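Local coordinates for putative O-methyltransferase (Klebsiella pneumoniae subsp. pneumoniae, PDB 3TFW), which probably transfers methyl groups from S-adenosylmethionine to hydroxyl groups of its substrates, as expected of an O-methyltransferase, at residues A[151-156]-A[194-199]; A[54-59]-A[82-87]; A[18-23]-A[48-53]; A[35-40]-A[44-49]. One frame throughout, in Å; residues are numbered along the deposited sequence.

Contact 1 of 4, residues A[151-156]-A[194-199]; sequences HYLRWA and IEMMGA
L153 and M196 both carry CG swung opposite the backbone nitrogen (chi1 -171° and -178°), so that from two neighbouring helices their side chains reach toward each other, tip to tip. The helices, 149-158 and 185-199, belong to the Rossmann-like alpha/beta fold of class I methyltransferases: the first leads into strand 165-169, the second into strand 203-211. Their short segments run roughly parallel, 33° apart, with axes separated by 10.3 Å, a spacing filled by side chains, one of which reaches the opposite backbone; no hydrogen bond crosses. The selenomethionine M196 lies extended beyond CG, which sets SE against the end of the leucine, 3.9 Å from L153 CD2, and its methyl continues to R154 N and CA, with M196 CE 3.6 Å from R154 N. M197, the next selenomethionine, reaches the same leucine by a bent chain: a turn at the last torsion brings M197 CE to 3.8 Å from L153 CD2, the two side chains crossing at about a right angle. Deeper in, M197 also packs on A205 and A222 of the sheet and on L23 of the second subunit. On the outer side R154 lays its CB against M196 CE, while its guanidinium turns end-on to H151, and both nitrogens donate to one ring atom, R154 NH1 at 3.2 Å and NH2 at 3.1 Å from H151 ND1.

Contact 2 of 4, residues A[54-59]-A[82-87]; sequences FLALLV and ARELPA
E84 carries this contact, with its aliphatic part laid across V59 and A56 on one flank of helix 49-62. Its CB meets the valine: E84 CB lies 3.6 Å from V59 CG1, the branch that stands opposite the valine's own backbone nitrogen (chi1 180°), and the two side chains pass each other at a slant. One carbon further out, E84 CG rests 3.7 Å from A56 CB and equally far from the carbonyl oxygen A56 O, so adjacent carbons of one side chain touch two residues about a turn apart on the helix. A bend at the second torsion (chi2 -59°) turns the carboxylate along A56, with E84 OE2 still near the alanine methyl, while E84 OE1 forms a salt bridge with R60. E84 sits in the type I turn from A82 to L85, closed by L85 N to A82 O at 3.1 Å, which lies on the link between helix 76-82 and strand 90-95 of the Rossmann-like methyltransferase core; helix 49-62 feeds the neighbouring parallel strand 66-70. W80 of helix 76-82 backs A56, and M81 backs V59. Beside them V59 CG1 approaches the turn's backbone more loosely, 4.4 Å from L85 N.

Contact 3 of 4, residues A[18-23]-A[48-53]; sequences YLIKAL and AANQGQ
The amide of N50 offers one of its faces to I20: the end of the isoleucine, CD1, stands over that face, 3.9 Å from N50 OD1 and 4.1 Å from N50 CG. The opposite end of the group is turned to the dimer partner, since N50 ND2 donates to the carbonyl oxygen of A207 in the second subunit. A chi1 of 60° folds N50 CG between its own backbone nitrogen and carbonyl carbon, and the two side chains then cross at about a right angle, I20 CG1 resting 3.9 Å from N50 CB. The second branch of the isoleucine, CG2, reaches back to A49 CB. A further amide closes the start of the helix: Q51 OE1 accepts from A48 N at 3.1 Å, with the donor well above the carbonyl plane, a bond linking the third helical residue to the N-cap N-H; the alanine there has no side-chain acceptor to complete a capping box. Farther along, one water joins the segments, donating to L23 O and taking a weak bond from Q53 NE2. In the methyltransferase fold this contact joins the end of helix 8-23, an N-terminal addition to the Rossmann-like core, to the start of helix 49-62. A49 and Q53 lean on helix 76-82, while helix 8-23 also packs, through Y18 and A22, on R191 and I194 of helix 185-199 in the second subunit.

Contact 4 of 4, residues A[35-40]-A[44-49]; sequences ENNHRA and AHDVAA
This is a largely polar, partly buried contact between the last turns of helix 28-39 and the loop that doubles back from it toward helix 49-62, in the N-terminal helical part of a Rossmann-like methyltransferase. Its main tie is one hydrogen bond, from N37 ND2 to D46 OD1 at 2.7 Å. The bond is short but bent, 134° at the hydrogen. Flat groups are nearly aligned here, amide and carboxylate planes lying 23° apart: the oxygen lies in the plane of the asparagine amide and is approached on its syn side, slightly out of the carboxylate plane. With CG beside the backbone nitrogen (chi1 -69°), N37 points its amide from the helix to the loop, where the D46 side chain passes it obliquely. The other end of the amide, N37 OD1, takes a weak bond from N107 of helix 98-110, so the asparagine is gripped at both ends and its flip is probably fixed. D46 also leans on Y76, which joins the loop to helix 76-82. Toward the outside, H38 and A44 form a looser second touch, the alanine methyl coming obliquely to the imidazole with A44 CB 4.4 Å from H38 NE2; A44 O meanwhile receives a bond from K214. The imidazole also lies near the aspartate's second oxygen without contact, H38 NE2 being 4.8 Å from D46 OD2.

From the N terminus, contact 3 opens first, on helix 8-23, and closes when the chain reaches helix 49-62. Within that span contact 4 closes a much shorter loop, the turn after helix 28-39; the two finish on shared residues A48 and A49, and G52 N of contact 3 lies 3.8 Å from V47 CG2 of contact 4. Contact 2 starts directly after, further along helix 49-62, and spans strand 66-70 and helix 76-82. Contact 1 comes last, pairing helices 149-158 and 185-199 about 30 Å, centre to centre, from contact 3 and across the chain's centre. None of the loops cross. Contacts 1, 2 and 3 all reach the second subunit.

Contact 1 of 4, residues A[151-156]-A[194-199]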
loop_
_atom_site.group_PDB
_atom_site.type_symbol
_atom_site.label_atom_id
_atom_site.label_comp_id
_atom_site.label_asym_id
_atom_site.label_seq_id
_atom_site.Cartn_x
_atom_site.Cartn_y
_atom_site.Cartn_z
ATOM N N HIS A 151 -19.328 -12.101 4.530
ATOM C CA HIS A 151 -19.313 -13.498 4.077
ATOM C C HIS A 151 -18.058 -13.820 3.271
ATOM O O HIS A 151 -17.469 -14.897 3.413
ATOM C CB HIS A 151 -20.565 -13.812 3.241
ATOM C CG HIS A 151 -21.848 -13.650 3.994
ATOM N ND1 HIS A 151 -22.220 -14.492 5.017
ATOM C CD2 HIS A 151 -22.854 -12.752 3.860
ATOM C CE1 HIS A 151 -23.396 -14.115 5.490
ATOM N NE2 HIS A 151 -23.802 -13.060 4.807
ATOM N N TYR A 152 -17.665 -12.883 2.411
ATOM C CA TYR A 152 -16.441 -13.029 1.638
ATOM C C TYR A 152 -15.216 -13.119 2.547
ATOM O O TYR A 152 -14.326 -13.933 2.306
ATOM C CB TYR A 152 -16.300 -11.894 0.620
ATOM C CG TYR A 152 -17.416 -11.889 -0.397
ATOM C CD1 TYR A 152 -17.911 -13.085 -0.915
ATOM C CD2 TYR A 152 -18.007 -10.694 -0.812
ATOM C CE1 TYR A 152 -18.955 -13.103 -1.826
ATOM C CE2 TYR A 152 -19.054 -10.699 -1.746
ATOM C CZ TYR A 152 -19.515 -11.911 -2.238
ATOM O OH TYR A 152 -20.531 -11.942 -3.156
ATOM N N LEU A 153 -15.196 -12.321 3.614
ATOM C CA LEU A 153 -14.090 -12.375 4.576
ATOM C C LEU A 153 -13.993 -13.735 5.278
ATOM O O LEU A 153 -12.894 -14.262 5.487
ATOM C CB LEU A 153 -14.192 -11.240 5.609
ATOM C CG LEU A 153 -12.994 -11.038 6.566
ATOM C CD1 LEU A 153 -11.630 -10.991 5.841
ATOM C CD2 LEU A 153 -13.185 -9.769 7.387
ATOM N N ARG A 154 -15.144 -14.294 5.645
ATOM C CA ARG A 154 -15.180 -15.615 6.279
ATOM C C ARG A 154 -14.568 -16.687 5.370
ATOM O O ARG A 154 -13.714 -17.458 5.809
ATOM C CB ARG A 154 -16.610 -15.987 6.691
ATOM C CG ARG A 154 -16.735 -17.404 7.258
ATOM C CD ARG A 154 -18.154 -17.703 7.744
ATOM N NE ARG A 154 -19.088 -17.877 6.640
ATOM C CZ ARG A 154 -19.978 -16.961 6.281
ATOM N NH1 ARG A 154 -20.057 -15.817 6.951
ATOM N NH2 ARG A 154 -20.788 -17.180 5.262
ATOM N N TRP A 155 -14.986 -16.706 4.104
ATOM C CA TRP A 155 -14.420 -17.625 3.105
ATOM C C TRP A 155 -12.940 -17.348 2.824
ATOM O O TRP A 155 -12.147 -18.284 2.650
ATOM C CB TRP A 155 -15.245 -17.584 1.810
ATOM C CG TRP A 155 -16.507 -18.358 1.928
ATOM C CD1 TRP A 155 -17.786 -17.862 1.940
ATOM C CD2 TRP A 155 -16.622 -19.775 2.070
ATOM N NE1 TRP A 155 -18.689 -18.893 2.072
ATOM C CE2 TRP A 155 -18.005 -20.076 2.157
ATOM C CE3 TRP A 155 -15.695 -20.822 2.125
ATOM C CZ2 TRP A 155 -18.484 -21.387 2.299
ATOM C CZ3 TRP A 155 -16.167 -22.130 2.268
ATOM C CH2 TRP A 155 -17.556 -22.399 2.351
ATOM N N ALA A 156 -12.563 -16.069 2.795
ATOM C CA ALA A 156 -11.154 -15.678 2.604
ATOM C C ALA A 156 -10.308 -16.295 3.716
ATOM O O ALA A 156 -9.250 -16.871 3.457
ATOM C CB ALA A 156 -10.985 -14.124 2.602
ATOM N N ILE A 194 -15.329 -4.466 8.155
ATOM C CA ILE A 194 -14.266 -3.788 8.900
ATOM C C ILE A 194 -14.257 -4.205 10.379
ATOM O O ILE A 194 -13.206 -4.536 10.936
ATOM C CB ILE A 194 -14.351 -2.244 8.727
ATOM C CG1 ILE A 194 -13.905 -1.858 7.314
ATOM C CG2 ILE A 194 -13.484 -1.524 9.768
ATOM C CD1 ILE A 194 -14.444 -0.519 6.827
ATOM N N GLU A 195 -15.434 -4.232 10.996
ATOM C CA GLU A 195 -15.549 -4.621 12.400
ATOM C C GLU A 195 -15.161 -6.084 12.654
ATOM O O GLU A 195 -14.476 -6.379 13.629
ATOM C CB GLU A 195 -16.947 -4.295 12.929
ATOM C CG GLU A 195 -17.093 -2.789 13.208
ATOM C CD GLU A 195 -18.532 -2.308 13.284
ATOM O OE1 GLU A 195 -19.461 -3.151 13.320
ATOM O OE2 GLU A 195 -18.725 -1.071 13.300
HETATM N N MSE A 196 -15.589 -6.980 11.763
HETATM C CA MSE A 196 -15.206 -8.390 11.801
HETATM C C MSE A 196 -13.684 -8.506 11.710
HETATM O O MSE A 196 -13.058 -9.252 12.470
HETATM C CB MSE A 196 -15.871 -9.128 10.628
HETATM C CG MSE A 196 -15.614 -10.620 10.559
HETATM SE SE MSE A 196 -16.389 -11.454 8.942
HETATM C CE MSE A 196 -15.362 -13.105 8.990
HETATM N N MSE A 197 -13.104 -7.759 10.779
HETATM C CA MSE A 197 -11.663 -7.764 10.557
HETATM C C MSE A 197 -10.901 -7.304 11.803
HETATM O O MSE A 197 -9.931 -7.937 12.219
HETATM C CB MSE A 197 -11.327 -6.877 9.361
HETATM C CG MSE A 197 -9.846 -6.755 9.012
HETATM SE SE MSE A 197 -9.637 -5.855 7.267
HETATM C CE MSE A 197 -10.660 -7.156 6.249
ATOM N N GLY A 198 -11.361 -6.210 12.403
ATOM C CA GLY A 198 -10.722 -5.664 13.602
ATOM C C GLY A 198 -10.777 -6.569 14.821
ATOM O O GLY A 198 -9.885 -6.516 15.678
ATOM N N ALA A 199 -11.808 -7.412 14.890
ATOM C CA ALA A 199 -12.034 -8.293 16.041
ATOM C C ALA A 199 -11.442 -9.690 15.855
ATOM O O ALA A 199 -11.497 -10.522 16.764
ATOM C CB ALA A 199 -13.510 -8.387 16.334
#

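Contact 2 of 4, residues A[54-59]-A[82-87]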
loop_
_atom_site.group_PDB
_atom_site.type_symbol
_atom_site.label_atom_id
_atom_site.label_comp_id
_atom_site.label_asym_id
_atom_site.label_seq_id
_atom_site.Cartn_x
_atom_site.Cartn_y
_atom_site.Cartn_z
ATOM N N PHE A 54 0.114 -1.217 -8.064
ATOM C CA PHE A 54 0.189 -1.547 -6.636
ATOM C C PHE A 54 -0.196 -3.023 -6.391
ATOM O O PHE A 54 0.542 -3.760 -5.730
ATOM C CB PHE A 54 -0.707 -0.591 -5.833
ATOM C CG PHE A 54 -0.739 -0.875 -4.351
ATOM C CD1 PHE A 54 0.378 -0.653 -3.556
ATOM C CD2 PHE A 54 -1.898 -1.362 -3.752
ATOM C CE1 PHE A 54 0.338 -0.918 -2.171
ATOM C CE2 PHE A 54 -1.944 -1.625 -2.377
ATOM C CZ PHE A 54 -0.827 -1.404 -1.594
ATOM N N LEU A 55 -1.320 -3.455 -6.961
ATOM C CA LEU A 55 -1.742 -4.860 -6.856
ATOM C C LEU A 55 -0.696 -5.805 -7.425
ATOM O O LEU A 55 -0.432 -6.856 -6.852
ATOM C CB LEU A 55 -3.111 -5.109 -7.522
ATOM C CG LEU A 55 -4.337 -4.393 -6.937
ATOM C CD1 LEU A 55 -5.574 -4.631 -7.800
ATOM C CD2 LEU A 55 -4.598 -4.806 -5.483
ATOM N N ALA A 56 -0.104 -5.422 -8.559
ATOM C CA ALA A 56 0.942 -6.217 -9.176
ATOM C C ALA A 56 2.125 -6.333 -8.228
ATOM O O ALA A 56 2.679 -7.413 -8.072
ATOM C CB ALA A 56 1.370 -5.618 -10.543
ATOM N N LEU A 57 2.480 -5.239 -7.553
ATOM C CA LEU A 57 3.588 -5.300 -6.581
ATOM C C LEU A 57 3.259 -6.180 -5.379
ATOM O O LEU A 57 4.120 -6.884 -4.885
ATOM C CB LEU A 57 4.068 -3.902 -6.152
ATOM C CG LEU A 57 4.707 -3.072 -7.280
ATOM C CD1 LEU A 57 5.410 -1.839 -6.738
ATOM C CD2 LEU A 57 5.676 -3.907 -8.115
ATOM N N LEU A 58 2.000 -6.175 -4.951
ATOM C CA LEU A 58 1.548 -7.096 -3.902
ATOM C C LEU A 58 1.701 -8.572 -4.290
ATOM O O LEU A 58 2.060 -9.409 -3.450
ATOM C CB LEU A 58 0.106 -6.785 -3.488
ATOM C CG LEU A 58 -0.080 -5.404 -2.858
ATOM C CD1 LEU A 58 -1.517 -5.228 -2.428
ATOM C CD2 LEU A 58 0.863 -5.213 -1.660
ATOM N N VAL A 59 1.458 -8.894 -5.557
ATOM C CA VAL A 59 1.712 -10.253 -6.049
ATOM C C VAL A 59 3.201 -10.600 -5.921
ATOM O O VAL A 59 3.553 -11.667 -5.420
ATOM C CB VAL A 59 1.223 -10.448 -7.513
ATOM C CG1 VAL A 59 1.501 -11.864 -7.991
ATOM C CG2 VAL A 59 -0.273 -10.143 -7.616
ATOM N N ALA A 82 -2.526 -11.148 -12.681
ATOM C CA ALA A 82 -2.172 -12.411 -13.345
ATOM C C ALA A 82 -0.831 -12.371 -14.074
ATOM O O ALA A 82 -0.104 -13.371 -14.102
ATOM C CB ALA A 82 -3.294 -12.861 -14.290
ATOM N N ARG A 83 -0.479 -11.216 -14.636
ATOM C CA ARG A 83 0.830 -11.068 -15.313
ATOM C C ARG A 83 2.024 -11.352 -14.408
ATOM O O ARG A 83 3.097 -11.730 -14.887
ATOM C CB ARG A 83 0.980 -9.670 -15.893
ATOM C CG ARG A 83 0.256 -9.475 -17.186
ATOM C CD ARG A 83 0.094 -8.006 -17.438
ATOM N NE ARG A 83 -0.383 -7.746 -18.786
ATOM C CZ ARG A 83 -0.342 -6.552 -19.363
ATOM N NH1 ARG A 83 0.173 -5.515 -18.708
ATOM N NH2 ARG A 83 -0.803 -6.399 -20.598
ATOM N N GLU A 84 1.830 -11.191 -13.099
ATOM C CA GLU A 84 2.913 -11.359 -12.141
ATOM C C GLU A 84 3.042 -12.781 -11.608
ATOM O O GLU A 84 3.964 -13.070 -10.862
ATOM C CB GLU A 84 2.775 -10.359 -10.982
ATOM C CG GLU A 84 2.717 -8.904 -11.422
ATOM C CD GLU A 84 3.949 -8.464 -12.194
ATOM O OE1 GLU A 84 5.041 -9.009 -11.960
ATOM O OE2 GLU A 84 3.818 -7.556 -13.033
ATOM N N LEU A 85 2.120 -13.660 -11.990
ATOM C CA LEU A 85 2.174 -15.055 -11.576
ATOM C C LEU A 85 3.296 -15.818 -12.290
ATOM O O LEU A 85 3.591 -15.537 -13.453
ATOM C CB LEU A 85 0.823 -15.751 -11.825
ATOM C CG LEU A 85 -0.377 -15.382 -10.941
ATOM C CD1 LEU A 85 -1.658 -15.975 -11.544
ATOM C CD2 LEU A 85 -0.193 -15.916 -9.520
ATOM N N PRO A 86 3.916 -16.788 -11.593
ATOM C CA PRO A 86 4.837 -17.723 -12.255
ATOM C C PRO A 86 4.095 -18.604 -13.265
ATOM O O PRO A 86 2.857 -18.588 -13.309
ATOM C CB PRO A 86 5.366 -18.571 -11.093
ATOM C CG PRO A 86 4.307 -18.499 -10.051
ATOM C CD PRO A 86 3.758 -17.099 -10.163
ATOM N N ALA A 87 4.844 -19.376 -14.052
ATOM C CA ALA A 87 4.267 -20.267 -15.063
ATOM C C ALA A 87 3.269 -21.291 -14.497
ATOM O O ALA A 87 2.334 -21.690 -15.191
ATOM C CB ALA A 87 5.382 -20.976 -15.842
#

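Contact 3 of 4, residues A[18-23]-A[48-53]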
loop_
_atom_site.group_PDB
_atom_site.type_symbol
_atom_site.label_atom_id
_atom_site.label_comp_id
_atom_site.label_asym_id
_atom_site.label_seq_id
_atom_site.Cartn_x
_atom_site.Cartn_y
_atom_site.Cartn_z
ATOM N N TYR A 18 0.494 13.239 -13.582
ATOM C CA TYR A 18 1.940 13.375 -13.437
ATOM C C TYR A 18 2.589 12.077 -12.950
ATOM O O TYR A 18 3.513 11.567 -13.578
ATOM C CB TYR A 18 2.286 14.520 -12.481
ATOM C CG TYR A 18 3.769 14.641 -12.187
ATOM C CD1 TYR A 18 4.662 15.066 -13.169
ATOM C CD2 TYR A 18 4.278 14.330 -10.923
ATOM C CE1 TYR A 18 6.026 15.176 -12.904
ATOM C CE2 TYR A 18 5.633 14.443 -10.649
ATOM C CZ TYR A 18 6.499 14.868 -11.640
ATOM O OH TYR A 18 7.842 14.978 -11.372
ATOM N N LEU A 19 2.097 11.558 -11.829
ATOM C CA LEU A 19 2.695 10.378 -11.203
ATOM C C LEU A 19 2.670 9.165 -12.130
ATOM O O LEU A 19 3.685 8.479 -12.293
ATOM C CB LEU A 19 2.005 10.066 -9.869
ATOM C CG LEU A 19 2.280 11.050 -8.731
ATOM C CD1 LEU A 19 1.409 10.758 -7.536
ATOM C CD2 LEU A 19 3.757 11.032 -8.345
ATOM N N ILE A 20 1.516 8.921 -12.749
ATOM C CA ILE A 20 1.343 7.766 -13.641
ATOM C C ILE A 20 2.228 7.851 -14.895
ATOM O O ILE A 20 2.901 6.884 -15.245
ATOM C CB ILE A 20 -0.162 7.530 -13.971
ATOM C CG1 ILE A 20 -0.887 7.023 -12.713
ATOM C CG2 ILE A 20 -0.339 6.553 -15.147
ATOM C CD1 ILE A 20 -2.377 7.209 -12.729
ATOM N N LYS A 21 2.251 9.011 -15.554
ATOM C CA LYS A 21 3.117 9.200 -16.721
ATOM C C LYS A 21 4.602 9.027 -16.399
ATOM O O LYS A 21 5.354 8.452 -17.196
ATOM C CB LYS A 21 2.887 10.567 -17.372
ATOM C CG LYS A 21 3.618 10.743 -18.708
ATOM C CD LYS A 21 3.106 9.752 -19.773
ATOM C CE LYS A 21 3.693 10.036 -21.160
ATOM N NZ LYS A 21 5.144 9.671 -21.275
ATOM N N ALA A 22 5.014 9.506 -15.228
ATOM C CA ALA A 22 6.406 9.423 -14.807
ATOM C C ALA A 22 6.864 8.006 -14.479
ATOM O O ALA A 22 7.988 7.625 -14.811
ATOM C CB ALA A 22 6.660 10.350 -13.619
ATOM N N LEU A 23 5.987 7.220 -13.851
ATOM C CA LEU A 23 6.390 5.928 -13.279
ATOM C C LEU A 23 5.964 4.674 -14.043
ATOM O O LEU A 23 6.694 3.666 -14.064
ATOM C CB LEU A 23 5.909 5.838 -11.826
ATOM C CG LEU A 23 6.503 6.866 -10.849
ATOM C CD1 LEU A 23 5.790 6.791 -9.499
ATOM C CD2 LEU A 23 8.002 6.645 -10.688
ATOM N N ALA A 48 -7.567 2.613 -11.167
ATOM C CA ALA A 48 -6.625 3.473 -11.881
ATOM C C ALA A 48 -5.312 2.716 -12.090
ATOM O O ALA A 48 -5.027 1.767 -11.358
ATOM C CB ALA A 48 -6.394 4.762 -11.093
ATOM N N ALA A 49 -4.506 3.126 -13.073
ATOM C CA ALA A 49 -3.277 2.399 -13.409
ATOM C C ALA A 49 -2.307 2.267 -12.235
ATOM O O ALA A 49 -1.625 1.260 -12.110
ATOM C CB ALA A 49 -2.571 3.035 -14.611
ATOM N N ASN A 50 -2.239 3.291 -11.385
ATOM C CA ASN A 50 -1.331 3.236 -10.232
ATOM C C ASN A 50 -1.805 2.231 -9.186
ATOM O O ASN A 50 -0.988 1.616 -8.494
ATOM C CB ASN A 50 -1.087 4.628 -9.619
ATOM C CG ASN A 50 -2.363 5.290 -9.118
ATOM O OD1 ASN A 50 -3.443 5.078 -9.661
ATOM N ND2 ASN A 50 -2.237 6.116 -8.084
ATOM N N GLN A 51 -3.122 2.073 -9.076
ATOM C CA GLN A 51 -3.697 1.063 -8.181
ATOM C C GLN A 51 -3.435 -0.341 -8.731
ATOM O O GLN A 51 -3.072 -1.240 -7.983
ATOM C CB GLN A 51 -5.186 1.296 -7.955
ATOM C CG GLN A 51 -5.506 2.685 -7.378
ATOM C CD GLN A 51 -7.002 2.976 -7.324
ATOM O OE1 GLN A 51 -7.782 2.452 -8.122
ATOM N NE2 GLN A 51 -7.405 3.824 -6.376
ATOM N N GLY A 52 -3.606 -0.520 -10.039
ATOM C CA GLY A 52 -3.248 -1.788 -10.690
ATOM C C GLY A 52 -1.795 -2.180 -10.454
ATOM O O GLY A 52 -1.496 -3.330 -10.109
ATOM N N GLN A 53 -0.882 -1.230 -10.641
ATOM C CA GLN A 53 0.538 -1.497 -10.440
ATOM C C GLN A 53 0.820 -1.869 -8.982
ATOM O O GLN A 53 1.661 -2.722 -8.705
ATOM C CB GLN A 53 1.387 -0.287 -10.897
ATOM C CG GLN A 53 2.891 -0.499 -10.859
ATOM C CD GLN A 53 3.371 -1.624 -11.732
ATOM O OE1 GLN A 53 3.400 -2.795 -11.321
ATOM N NE2 GLN A 53 3.803 -1.278 -12.932
HETATM O O HOH W 1 5.618 0.773 -13.241
#

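Contact 4 of 4, residues A[35-40]-A[44-49]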
loop_
_atom_site.group_PDB
_atom_site.type_symbol
_atom_site.label_atom_id
_atom_site.label_comp_id
_atom_site.label_asym_id
_atom_site.label_seq_id
_atom_site.Cartn_x
_atom_site.Cartn_y
_atom_site.Cartn_z
ATOM N N GLU A 35 -10.776 -0.011 -23.243
ATOM C CA GLU A 35 -11.608 0.339 -24.407
ATOM C C GLU A 35 -12.754 -0.665 -24.579
ATOM O O GLU A 35 -13.904 -0.275 -24.820
ATOM C CB GLU A 35 -10.750 0.397 -25.683
ATOM C CG GLU A 35 -9.814 1.595 -25.754
ATOM C CD GLU A 35 -8.746 1.493 -26.854
ATOM O OE1 GLU A 35 -8.701 0.494 -27.608
ATOM O OE2 GLU A 35 -7.933 2.432 -26.957
ATOM N N ASN A 36 -12.428 -1.955 -24.448
ATOM C CA ASN A 36 -13.418 -3.036 -24.524
ATOM C C ASN A 36 -14.496 -2.933 -23.452
ATOM O O ASN A 36 -15.688 -3.123 -23.732
ATOM C CB ASN A 36 -12.730 -4.401 -24.399
ATOM C CG ASN A 36 -11.954 -4.793 -25.636
ATOM O OD1 ASN A 36 -12.077 -4.169 -26.697
ATOM N ND2 ASN A 36 -11.139 -5.848 -25.510
ATOM N N ASN A 37 -14.073 -2.657 -22.215
ATOM C CA ASN A 37 -15.008 -2.487 -21.100
ATOM C C ASN A 37 -16.020 -1.373 -21.348
ATOM O O ASN A 37 -17.223 -1.554 -21.140
ATOM C CB ASN A 37 -14.241 -2.227 -19.789
ATOM C CG ASN A 37 -13.483 -3.451 -19.310
ATOM O OD1 ASN A 37 -13.549 -4.508 -19.927
ATOM N ND2 ASN A 37 -12.768 -3.313 -18.197
ATOM N N HIS A 38 -15.514 -0.222 -21.781
ATOM C CA HIS A 38 -16.359 0.938 -22.067
ATOM C C HIS A 38 -17.307 0.651 -23.225
ATOM O O HIS A 38 -18.497 0.902 -23.129
ATOM C CB HIS A 38 -15.508 2.172 -22.375
ATOM C CG HIS A 38 -14.792 2.721 -21.179
ATOM N ND1 HIS A 38 -13.668 3.510 -21.282
ATOM C CD2 HIS A 38 -15.030 2.575 -19.855
ATOM C CE1 HIS A 38 -13.251 3.839 -20.071
ATOM N NE2 HIS A 38 -14.058 3.280 -19.187
ATOM N N ARG A 39 -16.762 0.102 -24.308
ATOM C CA ARG A 39 -17.560 -0.306 -25.464
ATOM C C ARG A 39 -18.702 -1.255 -25.074
ATOM O O ARG A 39 -19.834 -1.112 -25.554
ATOM C CB ARG A 39 -16.652 -0.926 -26.535
ATOM C CG ARG A 39 -17.368 -1.363 -27.812
ATOM C CD ARG A 39 -16.367 -1.714 -28.908
ATOM N NE ARG A 39 -15.353 -0.669 -29.051
ATOM C CZ ARG A 39 -14.057 -0.818 -28.776
ATOM N NH1 ARG A 39 -13.579 -1.987 -28.365
ATOM N NH2 ARG A 39 -13.230 0.213 -28.927
ATOM N N ALA A 40 -18.417 -2.206 -24.178
ATOM C CA ALA A 40 -19.453 -3.112 -23.685
ATOM C C ALA A 40 -20.437 -2.457 -22.715
ATOM O O ALA A 40 -21.391 -3.094 -22.278
ATOM C CB ALA A 40 -18.824 -4.365 -23.053
ATOM N N ALA A 44 -18.031 1.756 -14.929
ATOM C CA ALA A 44 -16.624 2.116 -14.924
ATOM C C ALA A 44 -16.075 2.007 -13.506
ATOM O O ALA A 44 -15.872 3.013 -12.820
ATOM C CB ALA A 44 -16.420 3.517 -15.497
ATOM N N HIS A 45 -15.874 0.767 -13.065
ATOM C CA HIS A 45 -15.386 0.486 -11.719
ATOM C C HIS A 45 -13.947 -0.026 -11.764
ATOM O O HIS A 45 -13.441 -0.566 -10.776
ATOM C CB HIS A 45 -16.274 -0.550 -11.015
ATOM C CG HIS A 45 -17.632 -0.046 -10.641
ATOM N ND1 HIS A 45 -17.839 1.191 -10.065
ATOM C CD2 HIS A 45 -18.849 -0.635 -10.715
ATOM C CE1 HIS A 45 -19.129 1.351 -9.826
ATOM N NE2 HIS A 45 -19.764 0.258 -10.209
ATOM N N ASP A 46 -13.294 0.134 -12.913
ATOM C CA ASP A 46 -11.904 -0.286 -13.068
ATOM C C ASP A 46 -11.001 0.526 -12.136
ATOM O O ASP A 46 -11.248 1.710 -11.913
ATOM C CB ASP A 46 -11.443 -0.096 -14.513
ATOM C CG ASP A 46 -12.399 -0.710 -15.516
ATOM O OD1 ASP A 46 -12.129 -1.836 -15.968
ATOM O OD2 ASP A 46 -13.434 -0.080 -15.826
ATOM N N VAL A 47 -9.963 -0.107 -11.597
ATOM C CA VAL A 47 -8.951 0.634 -10.828
ATOM C C VAL A 47 -8.123 1.544 -11.740
ATOM O O VAL A 47 -8.005 1.287 -12.945
ATOM C CB VAL A 47 -8.024 -0.295 -9.998
ATOM C CG1 VAL A 47 -8.840 -1.074 -8.961
ATOM C CG2 VAL A 47 -7.209 -1.229 -10.892
ATOM N N ALA A 48 -7.567 2.613 -11.167
ATOM C CA ALA A 48 -6.625 3.473 -11.881
ATOM C C ALA A 48 -5.312 2.716 -12.090
ATOM O O ALA A 48 -5.027 1.767 -11.358
ATOM C CB ALA A 48 -6.394 4.762 -11.093
ATOM N N ALA A 49 -4.506 3.126 -13.073
ATOM C CA ALA A 49 -3.277 2.399 -13.409
ATOM C C ALA A 49 -2.307 2.267 -12.235
ATOM O O ALA A 49 -1.625 1.260 -12.110
ATOM C CB ALA A 49 -2.571 3.035 -14.611
#